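Local coordinates for C. albicans actin interacting protein Aip5 (Candida albicans SC5314, PDB 6M4C), which probably promotes actin nucleation as a partner of the polarisome complex, supporting the filamentous growth of this fungus, at residues T16-G21 and Y44-T49; V12-S17 and N30-L35. All coordinates share one frame; numbering follows the deposited sequence.

Interaction 1. Residues T16-G21 and Y44-T49; sequences TSLAGG and YRDLGT
At the C-terminal ends of two neighbouring parallel strands of a thioredoxin-like sheet, Thr16 pairs with Asp46 where the backbone leaves the sheet at each strand end. Arg45 O accepts the amide of Thr16 (N to O 3.0 Å), and Thr16 O in turn accepts Leu47 N at 3.1 Å, so the two backbone bonds flank Asp46 as parallel pairing requires. Beyond them the side chain of Asp46 takes over. Its CG lies anti to the backbone N (chi1 -161°), which carries the carboxylate across to the loop, where OD1 receives the amide of Leu18 at 2.9 Å with an almost straight N-H...O angle of 170°. The same oxygen has Leu18 CD1 beside it, 3.4 Å away, the two side chains crossing at about a right angle. Leu18 is the second residue of a type I turn from Ser17 to Gly20, closed by a bond from Gly20 N to Ser17 O; the turn leads into helix 22-36. On the side of the sheet facing that helix, the methyl CG2 of Thr16 leans obliquely on the Tyr44 ring, 3.6 Å from CD1, while OG1 of Thr16 turns to Ser28 OG in the helix. A threonine suits this place because one branch packs and the other bonds. Leu18 also packs on Tyr44 of the second subunit, placing this loop at the dimer contact. Aspartate suits its place because its short side chain holds the carboxylate close to the strand end, within bonding distance of the Leu18 amide, tying the turn to strand 43-46.

Interaction 2. Residues V12-S17 and N30-L35; sequences VYIFTS and NLAAIL
Ile14 pushes its CD1 methyl onto the later part of helix 22-36, resting over the backbone at Ala32, 3.8 Å from Ala32 N and 4.2 Å from Ala32 CB. The small alanine lets the strand residue come this close to the helix main chain. Leu31 and Leu35, one helical turn apart, lie along the isoleucine and run counter to it: Leu31 CG is 3.9 Å from Ile14 CD1, and Leu35 CD1 is 3.9 Å from Ile14 CG1. With CG1 beside the backbone N (chi1 -64°) and the chain extended beyond it, Ile14 sends CD1 towards the helix while its other branch, CG2, meets Leu31 CD2 at 3.9 Å. Strand 12-16 and helix 22-36 are the first two elements of a beta-alpha-beta unit completed by strand 43-46, and their short segments run nearly antiparallel, at 169°, with axes 10.2 Å apart. Strand alternation puts Val12 on the same face as Ile14, and its CG1 meets Leu35 CD1 obliquely at 4.2 Å. Tyr13 and Phe15 point to the other face, where Phe15 packs against helix 51-60. Phe42 and Val69 border the helix-side cluster, Phe42 touching Ile14, Ala32 and Leu35, and Val69 reaching Val12, Leu31 and Leu35.

The segments of the two interactions overlap at Thr16 and Ser17, but these two make contacts only in interaction 1, while Val12 and Ile14 serve interaction 2. Interaction 2 is buried near the centre of the chain and made by apolar side chains, with no hydrogen bond across its segments, joining one sheet face to helix 22-36. Interaction 1 lies towards the periphery, only partly buried, and is carried mainly by backbone and carboxylate hydrogen bonds between adjacent strands and the loops that follow. They meet at Ile14: its carbonyl O probably accepts Arg45 N, 3.0 Å away, continuing the strand pairing, while its CG2 packs 3.6 Å from Tyr44 CE1. Tyr44 thus continues the apolar layer from Ile14 towards Thr16.

Interaction 1. Residues T16-G21 and Y44-T49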
loop_
_atom_site.group_PDB
_atom_site.type_symbol
_atom_site.label_atom_id
_atom_site.label_comp_id
_atom_site.label_asym_id
_atom_site.label_seq_id
_atom_site.Cartn_x
_atom_site.Cartn_y
_atom_site.Cartn_z
ATOM N N THR A 16 6.553 -3.576 -3.741
ATOM C CA THR A 16 6.627 -2.908 -5.033
ATOM C C THR A 16 7.280 -1.531 -4.898
ATOM O O THR A 16 7.682 -1.122 -3.800
ATOM C CB THR A 16 5.250 -2.808 -5.696
ATOM O OG1 THR A 16 5.513 -2.407 -7.039
ATOM C CG2 THR A 16 4.335 -1.798 -5.037
ATOM N N SER A 17 7.385 -0.834 -6.039
ATOM C CA SER A 17 7.867 0.538 -6.043
ATOM C C SER A 17 7.056 1.397 -7.007
ATOM O O SER A 17 7.080 1.167 -8.208
ATOM C CB SER A 17 9.336 0.597 -6.362
ATOM O OG SER A 17 9.814 1.932 -6.320
ATOM N N LEU A 18 6.380 2.415 -6.462
ATOM C CA LEU A 18 5.601 3.347 -7.259
ATOM C C LEU A 18 6.537 4.265 -8.035
ATOM O O LEU A 18 6.092 5.040 -8.872
ATOM C CB LEU A 18 4.709 4.170 -6.330
ATOM C CG LEU A 18 3.349 3.554 -6.041
ATOM C CD1 LEU A 18 3.487 2.417 -5.051
ATOM C CD2 LEU A 18 2.404 4.610 -5.505
ATOM N N ALA A 19 7.834 4.164 -7.759
ATOM C CA ALA A 19 8.806 4.938 -8.505
ATOM C C ALA A 19 9.577 4.022 -9.457
ATOM O O ALA A 19 10.620 4.396 -9.989
ATOM C CB ALA A 19 9.703 5.638 -7.523
ATOM N N GLY A 20 9.035 2.823 -9.698
ATOM C CA GLY A 20 9.776 1.762 -10.359
ATOM C C GLY A 20 9.566 1.704 -11.869
ATOM O O GLY A 20 10.151 0.844 -12.535
ATOM N N GLY A 21 8.746 2.623 -12.397
ATOM C CA GLY A 21 8.453 2.637 -13.821
ATOM C C GLY A 21 7.133 1.930 -14.090
ATOM O O GLY A 21 6.644 1.231 -13.209
ATOM N N TYR A 44 -0.266 -3.260 -0.079
ATOM C CA TYR A 44 0.963 -2.869 -0.757
ATOM C C TYR A 44 1.983 -2.304 0.237
ATOM O O TYR A 44 1.622 -1.771 1.289
ATOM C CB TYR A 44 0.670 -1.798 -1.798
ATOM C CG TYR A 44 0.141 -2.295 -3.115
ATOM C CD1 TYR A 44 0.992 -2.831 -4.061
ATOM C CD2 TYR A 44 -1.198 -2.173 -3.448
ATOM C CE1 TYR A 44 0.531 -3.255 -5.297
ATOM C CE2 TYR A 44 -1.687 -2.618 -4.668
ATOM C CZ TYR A 44 -0.813 -3.147 -5.604
ATOM O OH TYR A 44 -1.242 -3.563 -6.837
ATOM N N ARG A 45 3.275 -2.485 -0.083
ATOM C CA ARG A 45 4.390 -1.884 0.646
ATOM C C ARG A 45 5.296 -1.245 -0.398
ATOM O O ARG A 45 5.594 -1.893 -1.407
ATOM C CB ARG A 45 5.180 -2.923 1.450
ATOM C CG ARG A 45 4.420 -3.530 2.617
ATOM C CD ARG A 45 4.597 -2.698 3.859
ATOM N NE ARG A 45 4.441 -3.592 4.989
ATOM C CZ ARG A 45 5.397 -4.396 5.442
ATOM N NH1 ARG A 45 6.593 -4.372 4.882
ATOM N NH2 ARG A 45 5.168 -5.196 6.471
ATOM N N ASP A 46 5.651 0.034 -0.178
ATOM C CA ASP A 46 6.506 0.788 -1.081
ATOM C C ASP A 46 7.943 0.719 -0.567
ATOM O O ASP A 46 8.196 0.891 0.621
ATOM C CB ASP A 46 6.032 2.233 -1.201
ATOM C CG ASP A 46 6.533 3.007 -2.414
ATOM O OD1 ASP A 46 6.527 2.441 -3.536
ATOM O OD2 ASP A 46 6.871 4.206 -2.234
ATOM N N LEU A 47 8.887 0.464 -1.475
ATOM C CA LEU A 47 10.280 0.319 -1.083
ATOM C C LEU A 47 10.986 1.669 -1.195
ATOM O O LEU A 47 12.207 1.750 -1.088
ATOM C CB LEU A 47 10.932 -0.739 -1.981
ATOM C CG LEU A 47 11.078 -2.125 -1.363
ATOM C CD1 LEU A 47 9.729 -2.644 -0.885
ATOM C CD2 LEU A 47 11.717 -3.084 -2.345
ATOM N N GLY A 48 10.189 2.705 -1.462
ATOM C CA GLY A 48 10.645 4.077 -1.559
ATOM C C GLY A 48 10.528 4.792 -0.216
ATOM O O GLY A 48 11.177 5.813 -0.009
ATOM N N THR A 49 9.743 4.210 0.703
ATOM C CA THR A 49 9.257 4.901 1.883
ATOM C C THR A 49 9.129 3.910 3.038
ATOM O O THR A 49 8.751 4.294 4.144
ATOM C CB THR A 49 7.943 5.654 1.600
ATOM O OG1 THR A 49 6.931 4.763 1.128
ATOM C CG2 THR A 49 8.084 6.805 0.625
#

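Interaction 2. Residues V12-S17 and N30-L35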
loop_
_atom_site.group_PDB
_atom_site.type_symbol
_atom_site.label_atom_id
_atom_site.label_comp_id
_atom_site.label_asym_id
_atom_site.label_seq_id
_atom_site.Cartn_x
_atom_site.Cartn_y
_atom_site.Cartn_z
ATOM N N VAL A 12 -0.559 -10.571 4.149
ATOM C CA VAL A 12 0.029 -10.767 2.833
ATOM C C VAL A 12 0.316 -9.411 2.185
ATOM O O VAL A 12 -0.519 -8.524 2.197
ATOM C CB VAL A 12 -0.841 -11.668 1.943
ATOM C CG1 VAL A 12 -0.292 -11.714 0.525
ATOM C CG2 VAL A 12 -1.022 -13.070 2.530
ATOM N N TYR A 13 1.522 -9.238 1.645
ATOM C CA TYR A 13 1.881 -7.957 1.072
ATOM C C TYR A 13 2.344 -8.191 -0.346
ATOM O O TYR A 13 2.952 -9.224 -0.626
ATOM C CB TYR A 13 3.062 -7.303 1.789
ATOM C CG TYR A 13 2.865 -7.091 3.266
ATOM C CD1 TYR A 13 2.009 -6.119 3.744
ATOM C CD2 TYR A 13 3.523 -7.880 4.190
ATOM C CE1 TYR A 13 1.818 -5.930 5.102
ATOM C CE2 TYR A 13 3.327 -7.715 5.551
ATOM C CZ TYR A 13 2.475 -6.734 6.012
ATOM O OH TYR A 13 2.276 -6.585 7.355
ATOM N N ILE A 14 2.009 -7.227 -1.207
ATOM C CA ILE A 14 2.728 -7.007 -2.443
ATOM C C ILE A 14 3.805 -5.953 -2.201
ATOM O O ILE A 14 3.502 -4.795 -1.906
ATOM C CB ILE A 14 1.779 -6.597 -3.567
ATOM C CG1 ILE A 14 0.799 -7.728 -3.867
ATOM C CG2 ILE A 14 2.583 -6.229 -4.792
ATOM C CD1 ILE A 14 0.058 -7.576 -5.163
ATOM N N PHE A 15 5.070 -6.387 -2.318
ATOM C CA PHE A 15 6.202 -5.483 -2.275
ATOM C C PHE A 15 6.339 -4.895 -3.670
ATOM O O PHE A 15 6.185 -5.620 -4.654
ATOM C CB PHE A 15 7.452 -6.216 -1.782
ATOM C CG PHE A 15 7.589 -6.330 -0.281
ATOM C CD1 PHE A 15 6.477 -6.428 0.547
ATOM C CD2 PHE A 15 8.838 -6.315 0.312
ATOM C CE1 PHE A 15 6.614 -6.554 1.925
ATOM C CE2 PHE A 15 8.972 -6.430 1.693
ATOM C CZ PHE A 15 7.868 -6.557 2.502
ATOM N N THR A 16 6.553 -3.576 -3.741
ATOM C CA THR A 16 6.627 -2.908 -5.033
ATOM C C THR A 16 7.280 -1.531 -4.898
ATOM O O THR A 16 7.682 -1.122 -3.800
ATOM C CB THR A 16 5.250 -2.808 -5.696
ATOM O OG1 THR A 16 5.513 -2.407 -7.039
ATOM C CG2 THR A 16 4.335 -1.798 -5.037
ATOM N N SER A 17 7.385 -0.834 -6.039
ATOM C CA SER A 17 7.867 0.538 -6.043
ATOM C C SER A 17 7.056 1.397 -7.007
ATOM O O SER A 17 7.080 1.167 -8.208
ATOM C CB SER A 17 9.336 0.597 -6.362
ATOM O OG SER A 17 9.814 1.932 -6.320
ATOM N N ASN A 30 -1.277 -6.886 -12.332
ATOM C CA ASN A 30 -1.357 -8.287 -12.708
ATOM C C ASN A 30 -1.235 -9.180 -11.485
ATOM O O ASN A 30 -1.986 -10.143 -11.328
ATOM C CB ASN A 30 -0.241 -8.640 -13.679
ATOM C CG ASN A 30 -0.428 -7.966 -15.018
ATOM O OD1 ASN A 30 -1.516 -7.482 -15.328
ATOM N ND2 ASN A 30 0.626 -7.931 -15.818
ATOM N N LEU A 31 -0.284 -8.842 -10.618
ATOM C CA LEU A 31 -0.091 -9.600 -9.391
ATOM C C LEU A 31 -1.293 -9.457 -8.447
ATOM O O LEU A 31 -1.669 -10.418 -7.769
ATOM C CB LEU A 31 1.229 -9.153 -8.750
ATOM C CG LEU A 31 1.790 -10.052 -7.655
ATOM C CD1 LEU A 31 2.126 -11.438 -8.186
ATOM C CD2 LEU A 31 3.037 -9.414 -7.070
ATOM N N ALA A 32 -1.897 -8.258 -8.395
ATOM C CA ALA A 32 -3.031 -8.032 -7.516
ATOM C C ALA A 32 -4.233 -8.810 -8.038
ATOM O O ALA A 32 -5.009 -9.362 -7.258
ATOM C CB ALA A 32 -3.330 -6.565 -7.411
ATOM N N ALA A 33 -4.368 -8.850 -9.370
ATOM C CA ALA A 33 -5.475 -9.539 -10.019
ATOM C C ALA A 33 -5.446 -11.020 -9.640
ATOM O O ALA A 33 -6.465 -11.603 -9.275
ATOM C CB ALA A 33 -5.370 -9.337 -11.506
ATOM N N ILE A 34 -4.252 -11.622 -9.695
ATOM C CA ILE A 34 -4.119 -13.004 -9.281
ATOM C C ILE A 34 -4.511 -13.142 -7.813
ATOM O O ILE A 34 -5.112 -14.140 -7.431
ATOM C CB ILE A 34 -2.681 -13.501 -9.475
ATOM C CG1 ILE A 34 -2.273 -13.579 -10.945
ATOM C CG2 ILE A 34 -2.516 -14.831 -8.752
ATOM C CD1 ILE A 34 -0.900 -14.167 -11.163
ATOM N N LEU A 35 -4.081 -12.195 -6.972
ATOM C CA LEU A 35 -4.284 -12.396 -5.549
ATOM C C LEU A 35 -5.774 -12.312 -5.254
ATOM O O LEU A 35 -6.304 -13.091 -4.450
ATOM C CB LEU A 35 -3.455 -11.404 -4.723
ATOM C CG LEU A 35 -1.959 -11.725 -4.582
ATOM C CD1 LEU A 35 -1.338 -10.922 -3.454
ATOM C CD2 LEU A 35 -1.699 -13.210 -4.333
#